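PDB 3E1T: halogenase from Chondromyces crocatus, which binds flavin-adenine dinucleotide and acts as an FAD-dependent halogenase linked to chondrochloren, probably chlorinating that metabolite or a precursor of it. Local coordinates for residues M116-S121 with V126-R131; R185-V190 with C306-V311; V236-A241 with I282-S287. All coordinates share one frame; numbering follows the deposited sequence.

How the contacts relate
Along the chain, contact 1 closes first; contact 3 is then nested inside the long loop that contact 2 closes. Contact 1 lies at the edge of the five-stranded parallel sheet, where helix 110-123 runs into strand 127-129, its centre about 30 Å from that of contact 2 and 32 Å from that of contact 3. The centres of contacts 2 and 3 are only about 9 Å apart. Both involve the mixed sheet in which strand 189-197 neighbours strands 229-237 and 281-284, and Y286 OH joins them through a probable hydrogen bond to D309 OD1. Both border the flavin of FAD, while contact 1 lies further off, the L118 side chain about 8 Å from the cofactor.

Contact 1. Residues M116-S121 with V126-R131; sequences MLLRNS and VDVRER
V126 gives its backbone N-H to S121 O, with 2.9 Å between V126 N and S121 O, so the chain is fastened to the helix as it turns toward the strand. The small side chain of S121 lets the valine come close, V126 CB lying 4.0 Å from S121 CB, while S121 OG is occupied by S24 OG of helix 17-27. Next, D127 turns away, and its backbone bonds to V33 and L35 in the neighbouring strand. V128 faces the helix and forks over it. Its CG1 rests on S121 CB, and its CG2 is 3.9 Å from L118 CG, which the first torsion of L118 (CG anti to the backbone N, chi1 -163°) swings out over the strand. At E130 apolar packing gives way to charge: OE2 takes one N-H from each end nitrogen of R119, NH1 and NH2 both being 2.7 Å from E130 OE2. The oxygen sits in the guanidinium plane, but the carboxylate is twisted 40° from it, and its OE1 binds F41 N instead. With a leucine in place of R119, E130 OE2 would probably lose both donors, and D115 and E122 the cation they share with it. L118 CB lies over one face of that guanidinium. Helix 110-123 packed against the edge strand of a parallel sheet is the construction of a Rossmann-type dinucleotide-binding domain.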
loop_
_atom_site.group_PDB
_atom_site.type_symbol
_atom_site.label_atom_id
_atom_site.label_comp_id
_atom_site.label_asym_id
_atom_site.label_seq_id
_atom_site.Cartn_x
_atom_site.Cartn_y
_atom_site.Cartn_z
ATOM N N MET A 116 14.069 -3.735 -11.116
ATOM C CA MET A 116 14.005 -2.741 -12.175
ATOM C C MET A 116 14.115 -1.317 -11.617
ATOM O O MET A 116 14.900 -0.508 -12.117
ATOM C CB MET A 116 12.718 -2.938 -12.986
ATOM C CG MET A 116 12.414 -1.852 -13.990
ATOM S SD MET A 116 11.028 -2.247 -15.087
ATOM C CE MET A 116 10.572 -0.569 -15.496
ATOM N N LEU A 117 13.348 -1.026 -10.571
ATOM C CA LEU A 117 13.373 0.282 -9.914
ATOM C C LEU A 117 14.703 0.621 -9.243
ATOM O O LEU A 117 15.122 1.782 -9.260
ATOM C CB LEU A 117 12.243 0.395 -8.869
ATOM C CG LEU A 117 10.775 0.489 -9.302
ATOM C CD1 LEU A 117 9.856 0.432 -8.074
ATOM C CD2 LEU A 117 10.483 1.736 -10.114
ATOM N N LEU A 118 15.339 -0.371 -8.618
ATOM C CA LEU A 118 16.582 -0.121 -7.870
ATOM C C LEU A 118 17.752 0.100 -8.828
ATOM O O LEU A 118 18.609 0.947 -8.581
ATOM C CB LEU A 118 16.898 -1.251 -6.878
ATOM C CG LEU A 118 17.916 -0.936 -5.757
ATOM C CD1 LEU A 118 17.507 0.253 -4.875
ATOM C CD2 LEU A 118 18.159 -2.138 -4.891
ATOM N N ARG A 119 17.764 -0.659 -9.922
ATOM C CA ARG A 119 18.728 -0.457 -11.009
ATOM C C ARG A 119 18.641 0.967 -11.570
ATOM O O ARG A 119 19.670 1.584 -11.863
ATOM C CB ARG A 119 18.506 -1.500 -12.107
ATOM C CG ARG A 119 19.360 -2.769 -11.996
ATOM C CD ARG A 119 19.187 -3.528 -10.685
ATOM N NE ARG A 119 19.974 -2.945 -9.592
ATOM C CZ ARG A 119 20.114 -3.488 -8.385
ATOM N NH1 ARG A 119 19.528 -4.641 -8.091
ATOM N NH2 ARG A 119 20.851 -2.880 -7.466
ATOM N N ASN A 120 17.419 1.491 -11.691
ATOM C CA ASN A 120 17.187 2.850 -12.189
ATOM C C ASN A 120 17.729 3.896 -11.229
ATOM O O ASN A 120 18.152 4.974 -11.659
ATOM C CB ASN A 120 15.694 3.095 -12.434
ATOM C CG ASN A 120 15.408 4.465 -13.066
ATOM O OD1 ASN A 120 15.969 4.810 -14.103
ATOM N ND2 ASN A 120 14.510 5.236 -12.448
ATOM N N SER A 121 17.693 3.578 -9.931
ATOM C CA SER A 121 18.272 4.430 -8.886
ATOM C C SER A 121 19.765 4.636 -9.132
ATOM O O SER A 121 20.249 5.769 -9.129
ATOM C CB SER A 121 18.071 3.812 -7.493
ATOM O OG SER A 121 16.751 4.007 -7.009
ATOM N N VAL A 126 22.393 7.151 -7.680
ATOM C CA VAL A 126 22.258 6.755 -6.277
ATOM C C VAL A 126 23.296 5.697 -5.936
ATOM O O VAL A 126 23.497 4.744 -6.690
ATOM C CB VAL A 126 20.837 6.212 -5.929
ATOM C CG1 VAL A 126 20.787 5.729 -4.489
ATOM C CG2 VAL A 126 19.765 7.276 -6.171
ATOM N N ASP A 127 23.942 5.886 -4.790
ATOM C CA ASP A 127 24.876 4.919 -4.233
ATOM C C ASP A 127 24.093 3.805 -3.530
ATOM O O ASP A 127 23.895 3.859 -2.316
ATOM C CB ASP A 127 25.808 5.644 -3.246
ATOM C CG ASP A 127 27.015 4.819 -2.835
ATOM O OD1 ASP A 127 27.000 3.572 -2.938
ATOM O OD2 ASP A 127 27.998 5.438 -2.378
ATOM N N VAL A 128 23.647 2.795 -4.274
ATOM C CA VAL A 128 22.869 1.727 -3.636
ATOM C C VAL A 128 23.752 0.541 -3.268
ATOM O O VAL A 128 24.635 0.142 -4.026
ATOM C CB VAL A 128 21.566 1.302 -4.425
ATOM C CG1 VAL A 128 21.203 2.314 -5.496
ATOM C CG2 VAL A 128 21.665 -0.106 -5.004
ATOM N N ARG A 129 23.517 -0.003 -2.083
ATOM C CA ARG A 129 24.314 -1.106 -1.578
ATOM C C ARG A 129 23.418 -2.166 -0.968
ATOM O O ARG A 129 22.787 -1.936 0.069
ATOM C CB ARG A 129 25.348 -0.586 -0.570
ATOM C CG ARG A 129 26.560 0.035 -1.254
ATOM C CD ARG A 129 27.013 1.318 -0.592
ATOM N NE ARG A 129 27.836 1.058 0.581
ATOM C CZ ARG A 129 28.693 1.925 1.114
ATOM N NH1 ARG A 129 28.861 3.137 0.580
ATOM N NH2 ARG A 129 29.382 1.571 2.188
ATOM N N GLU A 130 23.347 -3.316 -1.640
ATOM C CA GLU A 130 22.569 -4.457 -1.174
ATOM C C GLU A 130 23.343 -5.205 -0.096
ATOM O O GLU A 130 24.493 -4.862 0.187
ATOM C CB GLU A 130 22.205 -5.368 -2.349
ATOM C CG GLU A 130 21.214 -4.732 -3.318
ATOM C CD GLU A 130 21.062 -5.496 -4.626
ATOM O OE1 GLU A 130 21.262 -6.728 -4.655
ATOM O OE2 GLU A 130 20.727 -4.852 -5.639
ATOM N N ARG A 131 22.710 -6.215 0.502
ATOM C CA ARG A 131 23.274 -6.980 1.630
ATOM C C ARG A 131 23.701 -6.125 2.836
ATOM O O ARG A 131 24.528 -6.554 3.655
ATOM C CB ARG A 131 24.431 -7.894 1.177
ATOM C CG ARG A 131 24.034 -9.067 0.275
ATOM C CD ARG A 131 22.734 -9.751 0.720
ATOM N NE ARG A 131 22.818 -10.339 2.057
ATOM C CZ ARG A 131 22.851 -11.646 2.305
ATOM N NH1 ARG A 131 22.804 -12.523 1.306
ATOM N NH2 ARG A 131 22.927 -12.076 3.560
#

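Contact 2. Residues R185-V190 with C306-V311; sequences RFFQNV and CFVDPV. With FAD (flavin-adenine dinucleotide), chain C.
F187, just ahead of strand 189-197, presses its ring against V308 and D309 in the segment that follows the GD motif of FAD-dependent hydroxylases and halogenases, whose aspartate, D303, binds the cofactor here. The ring is held between two neighbours. V308 CG1 comes over one face, 4.1 Å from the centroid of the F187 ring, as a CH-pi contact, and F186 CD2 lies over the opposite face. D309 approaches obliquely, its CB 3.5 Å from F187 CD1, and its carboxylate plane is inclined 28° to the ring. With CG anti to the backbone N (chi1 -172°), the buried carboxylate of D309 extends past the phenyl group to two tyrosines: Y286 OH pairs with OD1 and Y366 OH with OD2. Aromatic bulk suits position 187, since Y359 and Y366 also meet this ring edge-to-face. Consecutive inverse gamma turns at F187 and Q188 bend the chain here. Across the second segment from F187, the residues that follow and precede these contacts serve the flavin: the rigid ring of P310 lies against the isoalloxazine, P310 CB being 3.6 Å from FAD C6, and F307 CE1 approaches FAD C1' to 3.4 Å.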
loop_
_atom_site.group_PDB
_atom_site.type_symbol
_atom_site.label_atom_id
_atom_site.label_comp_id
_atom_site.label_asym_id
_atom_site.label_seq_id
_atom_site.Cartn_x
_atom_site.Cartn_y
_atom_site.Cartn_z
ATOM N N ARG A 185 -8.464 -0.890 14.321
ATOM C CA ARG A 185 -9.325 -1.985 14.785
ATOM C C ARG A 185 -10.296 -2.498 13.699
ATOM O O ARG A 185 -10.823 -3.609 13.793
ATOM C CB ARG A 185 -10.068 -1.578 16.060
ATOM C CG ARG A 185 -9.118 -1.282 17.202
ATOM C CD ARG A 185 -9.827 -1.039 18.535
ATOM N NE ARG A 185 -9.135 0.001 19.304
ATOM C CZ ARG A 185 -7.999 -0.163 19.985
ATOM N NH1 ARG A 185 -7.386 -1.344 20.025
ATOM N NH2 ARG A 185 -7.468 0.871 20.634
ATOM N N PHE A 186 -10.508 -1.700 12.661
ATOM C CA PHE A 186 -11.390 -2.092 11.562
ATOM C C PHE A 186 -10.766 -3.146 10.658
ATOM O O PHE A 186 -11.385 -4.161 10.378
ATOM C CB PHE A 186 -11.804 -0.879 10.727
ATOM C CG PHE A 186 -12.929 -1.176 9.761
ATOM C CD1 PHE A 186 -14.252 -1.121 10.185
ATOM C CD2 PHE A 186 -12.658 -1.542 8.443
ATOM C CE1 PHE A 186 -15.297 -1.416 9.300
ATOM C CE2 PHE A 186 -13.682 -1.846 7.551
ATOM C CZ PHE A 186 -15.013 -1.778 7.983
ATOM N N PHE A 187 -9.552 -2.877 10.173
ATOM C CA PHE A 187 -8.869 -3.770 9.248
ATOM C C PHE A 187 -8.031 -4.807 9.998
ATOM O O PHE A 187 -6.842 -4.977 9.737
ATOM C CB PHE A 187 -8.018 -2.957 8.258
ATOM C CG PHE A 187 -8.821 -1.966 7.444
ATOM C CD1 PHE A 187 -9.597 -2.395 6.372
ATOM C CD2 PHE A 187 -8.826 -0.626 7.775
ATOM C CE1 PHE A 187 -10.352 -1.492 5.630
ATOM C CE2 PHE A 187 -9.563 0.290 7.034
ATOM C CZ PHE A 187 -10.320 -0.156 5.942
ATOM N N GLN A 188 -8.682 -5.510 10.919
ATOM C CA GLN A 188 -8.036 -6.519 11.750
ATOM C C GLN A 188 -8.102 -7.855 11.019
ATOM O O GLN A 188 -8.828 -8.776 11.418
ATOM C CB GLN A 188 -8.748 -6.591 13.100
ATOM C CG GLN A 188 -7.917 -7.156 14.238
ATOM C CD GLN A 188 -8.546 -6.862 15.593
ATOM O OE1 GLN A 188 -8.695 -5.698 15.982
ATOM N NE2 GLN A 188 -8.943 -7.915 16.307
ATOM N N ASN A 189 -7.339 -7.932 9.929
ATOM C CA ASN A 189 -7.414 -9.031 8.987
ATOM C C ASN A 189 -6.049 -9.687 8.839
ATOM O O ASN A 189 -5.022 -9.078 9.164
ATOM C CB ASN A 189 -7.860 -8.531 7.604
ATOM C CG ASN A 189 -9.075 -7.612 7.648
ATOM O OD1 ASN A 189 -9.225 -6.732 6.788
ATOM N ND2 ASN A 189 -9.959 -7.823 8.619
ATOM N N VAL A 190 -6.050 -10.931 8.364
ATOM C CA VAL A 190 -4.837 -11.625 7.984
ATOM C C VAL A 190 -4.975 -12.085 6.533
ATOM O O VAL A 190 -6.041 -12.557 6.123
ATOM C CB VAL A 190 -4.541 -12.829 8.908
ATOM C CG1 VAL A 190 -4.370 -12.361 10.342
ATOM C CG2 VAL A 190 -5.662 -13.844 8.829
ATOM N N CYS A 306 2.658 3.970 7.243
ATOM C CA CYS A 306 1.248 3.609 7.353
ATOM C C CYS A 306 0.841 2.670 6.240
ATOM O O CYS A 306 1.507 2.593 5.205
ATOM C CB CYS A 306 0.356 4.863 7.337
ATOM S SG CYS A 306 0.413 5.776 5.788
ATOM N N PHE A 307 -0.247 1.938 6.474
ATOM C CA PHE A 307 -0.851 1.073 5.458
ATOM C C PHE A 307 -2.344 0.863 5.788
ATOM O O PHE A 307 -2.709 0.759 6.959
ATOM C CB PHE A 307 -0.120 -0.271 5.357
ATOM C CG PHE A 307 -0.675 -1.178 4.290
ATOM C CD1 PHE A 307 -0.537 -0.853 2.939
ATOM C CD2 PHE A 307 -1.374 -2.333 4.637
ATOM C CE1 PHE A 307 -1.071 -1.675 1.958
ATOM C CE2 PHE A 307 -1.916 -3.158 3.665
ATOM C CZ PHE A 307 -1.751 -2.834 2.321
ATOM N N VAL A 308 -3.194 0.826 4.761
ATOM C CA VAL A 308 -4.635 0.565 4.968
ATOM C C VAL A 308 -5.009 -0.930 4.874
ATOM O O VAL A 308 -5.174 -1.583 5.897
ATOM C CB VAL A 308 -5.542 1.409 4.035
ATOM C CG1 VAL A 308 -7.014 1.277 4.487
ATOM C CG2 VAL A 308 -5.124 2.887 4.061
ATOM N N ASP A 309 -5.147 -1.456 3.654
ATOM C CA ASP A 309 -5.682 -2.802 3.412
ATOM C C ASP A 309 -5.537 -3.064 1.914
ATOM O O ASP A 309 -5.547 -2.122 1.138
ATOM C CB ASP A 309 -7.169 -2.877 3.859
ATOM C CG ASP A 309 -7.741 -4.284 3.815
ATOM O OD1 ASP A 309 -7.508 -5.075 4.758
ATOM O OD2 ASP A 309 -8.446 -4.605 2.829
ATOM N N PRO A 310 -5.372 -4.330 1.503
ATOM C CA PRO A 310 -5.111 -4.623 0.087
ATOM C C PRO A 310 -6.234 -4.366 -0.930
ATOM O O PRO A 310 -5.953 -4.407 -2.131
ATOM C CB PRO A 310 -4.782 -6.128 0.086
ATOM C CG PRO A 310 -4.525 -6.487 1.501
ATOM C CD PRO A 310 -5.340 -5.555 2.316
ATOM N N VAL A 311 -7.476 -4.130 -0.503
ATOM C CA VAL A 311 -8.528 -3.944 -1.505
ATOM C C VAL A 311 -8.361 -2.573 -2.151
ATOM O O VAL A 311 -8.075 -1.592 -1.458
ATOM C CB VAL A 311 -9.967 -4.198 -0.969
ATOM C CG1 VAL A 311 -10.332 -3.262 0.140
ATOM C CG2 VAL A 311 -10.987 -4.105 -2.116
HETATM P PA FAD C . 8.751 -2.672 0.994
HETATM O O1A FAD C . 8.247 -3.032 -0.378
HETATM O O2A FAD C . 8.372 -3.621 2.078
HETATM O O5B FAD C . 10.363 -2.609 0.908
HETATM C C5B FAD C . 11.151 -2.234 2.027
HETATM C C4B FAD C . 12.589 -2.718 1.821
HETATM O O4B FAD C . 13.377 -2.464 2.967
HETATM C C3B FAD C . 12.635 -4.225 1.590
HETATM O O3B FAD C . 13.318 -4.455 0.378
HETATM C C2B FAD C . 13.428 -4.782 2.753
HETATM O O2B FAD C . 14.295 -5.789 2.311
HETATM C C1B FAD C . 14.201 -3.570 3.239
HETATM N N9A FAD C . 14.536 -3.562 4.674
HETATM C C8A FAD C . 13.791 -3.999 5.741
HETATM N N7A FAD C . 14.501 -3.763 6.868
HETATM C C5A FAD C . 15.676 -3.172 6.541
HETATM C C6A FAD C . 16.778 -2.726 7.287
HETATM N N6A FAD C . 16.875 -2.960 8.602
HETATM N N1A FAD C . 17.840 -2.154 6.627
HETATM C C2A FAD C . 17.854 -2.045 5.260
HETATM N N3A FAD C . 16.770 -2.499 4.538
HETATM C C4A FAD C . 15.702 -3.043 5.164
HETATM N N1 FAD C . 0.161 -2.888 -2.751
HETATM C C2 FAD C . -0.166 -2.633 -4.054
HETATM O O2 FAD C . 0.210 -1.573 -4.548
HETATM N N3 FAD C . -0.916 -3.556 -4.762
HETATM C C4 FAD C . -1.327 -4.745 -4.169
HETATM O O4 FAD C . -1.976 -5.580 -4.804
HETATM C C4X FAD C . -1.004 -4.995 -2.842
HETATM N N5 FAD C . -1.393 -6.164 -2.217
HETATM C C5X FAD C . -1.049 -6.391 -0.898
HETATM C C6 FAD C . -1.446 -7.566 -0.251
HETATM C C7 FAD C . -1.093 -7.784 1.090
HETATM C C7M FAD C . -1.711 -8.938 1.827
HETATM C C8 FAD C . -0.347 -6.827 1.788
HETATM C C8M FAD C . -0.122 -6.925 3.280
HETATM C C9 FAD C . 0.053 -5.666 1.135
HETATM C C9A FAD C . -0.295 -5.438 -0.202
HETATM N N10 FAD C . 0.122 -4.277 -0.826
HETATM C C10 FAD C . -0.238 -4.049 -2.138
HETATM C "C1'" FAD C . 1.035 -3.295 -0.113
HETATM C "C2'" FAD C . 2.500 -3.359 -0.560
HETATM O "O2'" FAD C . 3.013 -4.622 -0.188
HETATM C "C3'" FAD C . 3.332 -2.262 0.122
HETATM O "O3'" FAD C . 2.570 -1.088 0.296
HETATM C "C4'" FAD C . 4.584 -1.832 -0.643
HETATM O "O4'" FAD C . 5.450 -2.936 -0.786
HETATM C "C5'" FAD C . 5.297 -0.726 0.135
HETATM O "O5'" FAD C . 6.591 -0.552 -0.371
HETATM P P FAD C . 7.784 -0.006 0.556
HETATM O O1P FAD C . 8.869 0.562 -0.333
HETATM O O2P FAD C . 7.283 1.049 1.493
HETATM O O3P FAD C . 8.226 -1.241 1.449
#

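Contact 3. Residues V236-A241 with I282-S287; sequences VSREAA and IRKDYS. With FAD (flavin-adenine dinucleotide), chain C.
R238 opens the short, weakly bonded helix that follows strand 229-237, and it reaches across to K284 and D285 where strand 281-284 gives way to a loop; both strands are antiparallel neighbours of strand 189-197 in the mixed sheet. The helix has a serine N-cap: S237 OG accepts from A240 N at 2.9 Å. From this turn R238 runs out extended as far as NE, its CG anti to the backbone N (chi1 -165°), and grips the carboxylate of D285 side-on. R238 NE lies 2.8 Å from D285 OD1, on its syn side but 26° out of the carboxylate plane, whereas NH2 uses the syn lone pair of OD2 in an almost linear bond of 171°. The two flat groups are nearly coplanar, which lets both N-H groups reach an oxygen each. K284 folds back so that its aliphatic CD lies over one face of the guanidinium, 4.0 Å from R238 NH2. Beside the salt bridge, the methyl of A241 meets the far end of I282, A241 CB lying 4.1 Å from I282 CD1. R283, on the opposite face of the strand, meets the cofactor: FAD C8M lies over one face of its guanidinium, 3.6 Å from R283 NH1. The K284 ammonium is also near R238 NH2, and its own link to D285 OD2 is long; D285, with E242 as a distant second partner of R238, probably offsets the two neighbouring positive charges.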
loop_
_atom_site.group_PDB
_atom_site.type_symbol
_atom_site.label_atom_id
_atom_site.label_comp_id
_atom_site.label_asym_id
_atom_site.label_seq_id
_atom_site.Cartn_x
_atom_site.Cartn_y
_atom_site.Cartn_z
ATOM N N VAL A 236 -8.839 -12.844 5.500
ATOM C CA VAL A 236 -9.815 -13.341 6.476
ATOM C C VAL A 236 -9.607 -12.647 7.842
ATOM O O VAL A 236 -8.755 -11.770 7.963
ATOM C CB VAL A 236 -9.760 -14.904 6.569
ATOM C CG1 VAL A 236 -10.104 -15.552 5.202
ATOM C CG2 VAL A 236 -8.395 -15.398 7.031
ATOM N N SER A 237 -10.401 -13.009 8.851
ATOM C CA SER A 237 -10.278 -12.412 10.176
ATOM C C SER A 237 -8.987 -12.831 10.872
ATOM O O SER A 237 -8.544 -13.975 10.752
ATOM C CB SER A 237 -11.478 -12.776 11.058
ATOM O OG SER A 237 -11.268 -14.040 11.680
ATOM N N ARG A 238 -8.404 -11.891 11.614
ATOM C CA ARG A 238 -7.268 -12.167 12.491
ATOM C C ARG A 238 -7.532 -13.367 13.408
ATOM O O ARG A 238 -6.626 -14.147 13.691
ATOM C CB ARG A 238 -6.926 -10.927 13.330
ATOM C CG ARG A 238 -5.554 -11.004 13.993
ATOM C CD ARG A 238 -5.273 -9.846 14.965
ATOM N NE ARG A 238 -3.847 -9.802 15.294
ATOM C CZ ARG A 238 -3.268 -10.530 16.247
ATOM N NH1 ARG A 238 -3.991 -11.355 16.996
ATOM N NH2 ARG A 238 -1.963 -10.434 16.458
ATOM N N GLU A 239 -8.776 -13.506 13.861
ATOM C CA GLU A 239 -9.180 -14.611 14.750
ATOM C C GLU A 239 -9.085 -15.978 14.070
ATOM O O GLU A 239 -8.711 -16.970 14.701
ATOM C CB GLU A 239 -10.598 -14.386 15.280
ATOM C CG GLU A 239 -10.733 -13.201 16.230
ATOM C CD GLU A 239 -10.455 -11.869 15.551
ATOM O OE1 GLU A 239 -11.148 -11.550 14.555
ATOM O OE2 GLU A 239 -9.539 -11.144 16.014
ATOM N N ALA A 240 -9.415 -16.017 12.782
ATOM C CA ALA A 240 -9.330 -17.245 11.988
ATOM C C ALA A 240 -7.895 -17.732 11.842
ATOM O O ALA A 240 -7.651 -18.936 11.813
ATOM C CB ALA A 240 -9.954 -17.038 10.617
ATOM N N ALA A 241 -6.955 -16.792 11.764
ATOM C CA ALA A 241 -5.536 -17.103 11.589
ATOM C C ALA A 241 -4.971 -17.959 12.710
ATOM O O ALA A 241 -4.146 -18.840 12.468
ATOM C CB ALA A 241 -4.723 -15.831 11.461
ATOM N N ILE A 282 1.906 -15.696 5.202
ATOM C CA ILE A 282 0.888 -14.978 5.957
ATOM C C ILE A 282 1.345 -13.539 6.255
ATOM O O ILE A 282 2.532 -13.293 6.519
ATOM C CB ILE A 282 0.474 -15.729 7.264
ATOM C CG1 ILE A 282 -0.822 -15.134 7.828
ATOM C CG2 ILE A 282 1.596 -15.696 8.313
ATOM C CD1 ILE A 282 -1.468 -15.928 8.930
ATOM N N ARG A 283 0.403 -12.597 6.173
ATOM C CA ARG A 283 0.607 -11.239 6.648
ATOM C C ARG A 283 -0.526 -10.860 7.603
ATOM O O ARG A 283 -1.698 -11.056 7.307
ATOM C CB ARG A 283 0.695 -10.241 5.493
ATOM C CG ARG A 283 2.034 -10.227 4.758
ATOM C CD ARG A 283 3.172 -9.573 5.591
ATOM N NE ARG A 283 2.863 -8.195 5.984
ATOM C CZ ARG A 283 2.947 -7.141 5.177
ATOM N NH1 ARG A 283 3.352 -7.280 3.922
ATOM N NH2 ARG A 283 2.634 -5.938 5.636
ATOM N N LYS A 284 -0.151 -10.299 8.739
ATOM C CA LYS A 284 -1.058 -10.055 9.836
ATOM C C LYS A 284 -0.735 -8.675 10.381
ATOM O O LYS A 284 0.368 -8.170 10.159
ATOM C CB LYS A 284 -0.807 -11.145 10.878
ATOM C CG LYS A 284 -1.495 -11.026 12.207
ATOM C CD LYS A 284 -1.398 -12.348 12.961
ATOM C CE LYS A 284 0.055 -12.833 13.091
ATOM N NZ LYS A 284 0.873 -12.038 14.066
ATOM N N ASP A 285 -1.685 -8.055 11.077
ATOM C CA ASP A 285 -1.443 -6.774 11.737
ATOM C C ASP A 285 -0.779 -5.790 10.768
ATOM O O ASP A 285 0.167 -5.092 11.138
ATOM C CB ASP A 285 -0.562 -6.973 13.003
ATOM C CG ASP A 285 -1.253 -7.797 14.078
ATOM O OD1 ASP A 285 -2.446 -7.554 14.337
ATOM O OD2 ASP A 285 -0.603 -8.694 14.669
ATOM N N TYR A 286 -1.280 -5.746 9.528
ATOM C CA TYR A 286 -0.730 -4.874 8.500
ATOM C C TYR A 286 -1.379 -3.498 8.426
ATOM O O TYR A 286 -0.853 -2.619 7.733
ATOM C CB TYR A 286 -0.807 -5.549 7.121
ATOM C CG TYR A 286 -2.210 -5.979 6.692
ATOM C CD1 TYR A 286 -3.215 -5.038 6.430
ATOM C CD2 TYR A 286 -2.518 -7.329 6.530
ATOM C CE1 TYR A 286 -4.508 -5.444 6.027
ATOM C CE2 TYR A 286 -3.798 -7.744 6.124
ATOM C CZ TYR A 286 -4.781 -6.805 5.880
ATOM O OH TYR A 286 -6.030 -7.230 5.461
ATOM N N SER A 287 -2.503 -3.290 9.110
ATOM C CA SER A 287 -3.197 -1.989 9.009
ATOM C C SER A 287 -2.871 -1.078 10.192
ATOM O O SER A 287 -3.166 -1.418 11.323
ATOM C CB SER A 287 -4.711 -2.154 8.896
ATOM O OG SER A 287 -5.315 -0.898 8.560
HETATM P PA FAD C . 8.751 -2.672 0.994
HETATM O O1A FAD C . 8.247 -3.032 -0.378
HETATM O O2A FAD C . 8.372 -3.621 2.078
HETATM O O5B FAD C . 10.363 -2.609 0.908
HETATM C C5B FAD C . 11.151 -2.234 2.027
HETATM C C4B FAD C . 12.589 -2.718 1.821
HETATM O O4B FAD C . 13.377 -2.464 2.967
HETATM C C3B FAD C . 12.635 -4.225 1.590
HETATM O O3B FAD C . 13.318 -4.455 0.378
HETATM C C2B FAD C . 13.428 -4.782 2.753
HETATM O O2B FAD C . 14.295 -5.789 2.311
HETATM C C1B FAD C . 14.201 -3.570 3.239
HETATM N N9A FAD C . 14.536 -3.562 4.674
HETATM C C8A FAD C . 13.791 -3.999 5.741
HETATM N N7A FAD C . 14.501 -3.763 6.868
HETATM C C5A FAD C . 15.676 -3.172 6.541
HETATM C C6A FAD C . 16.778 -2.726 7.287
HETATM N N6A FAD C . 16.875 -2.960 8.602
HETATM N N1A FAD C . 17.840 -2.154 6.627
HETATM C C2A FAD C . 17.854 -2.045 5.260
HETATM N N3A FAD C . 16.770 -2.499 4.538
HETATM C C4A FAD C . 15.702 -3.043 5.164
HETATM N N1 FAD C . 0.161 -2.888 -2.751
HETATM C C2 FAD C . -0.166 -2.633 -4.054
HETATM O O2 FAD C . 0.210 -1.573 -4.548
HETATM N N3 FAD C . -0.916 -3.556 -4.762
HETATM C C4 FAD C . -1.327 -4.745 -4.169
HETATM O O4 FAD C . -1.976 -5.580 -4.804
HETATM C C4X FAD C . -1.004 -4.995 -2.842
HETATM N N5 FAD C . -1.393 -6.164 -2.217
HETATM C C5X FAD C . -1.049 -6.391 -0.898
HETATM C C6 FAD C . -1.446 -7.566 -0.251
HETATM C C7 FAD C . -1.093 -7.784 1.090
HETATM C C7M FAD C . -1.711 -8.938 1.827
HETATM C C8 FAD C . -0.347 -6.827 1.788
HETATM C C8M FAD C . -0.122 -6.925 3.280
HETATM C C9 FAD C . 0.053 -5.666 1.135
HETATM C C9A FAD C . -0.295 -5.438 -0.202
HETATM N N10 FAD C . 0.122 -4.277 -0.826
HETATM C C10 FAD C . -0.238 -4.049 -2.138
HETATM C "C1'" FAD C . 1.035 -3.295 -0.113
HETATM C "C2'" FAD C . 2.500 -3.359 -0.560
HETATM O "O2'" FAD C . 3.013 -4.622 -0.188
HETATM C "C3'" FAD C . 3.332 -2.262 0.122
HETATM O "O3'" FAD C . 2.570 -1.088 0.296
HETATM C "C4'" FAD C . 4.584 -1.832 -0.643
HETATM O "O4'" FAD C . 5.450 -2.936 -0.786
HETATM C "C5'" FAD C . 5.297 -0.726 0.135
HETATM O "O5'" FAD C . 6.591 -0.552 -0.371
HETATM P P FAD C . 7.784 -0.006 0.556
HETATM O O1P FAD C . 8.869 0.562 -0.333
HETATM O O2P FAD C . 7.283 1.049 1.493
HETATM O O3P FAD C . 8.226 -1.241 1.449
#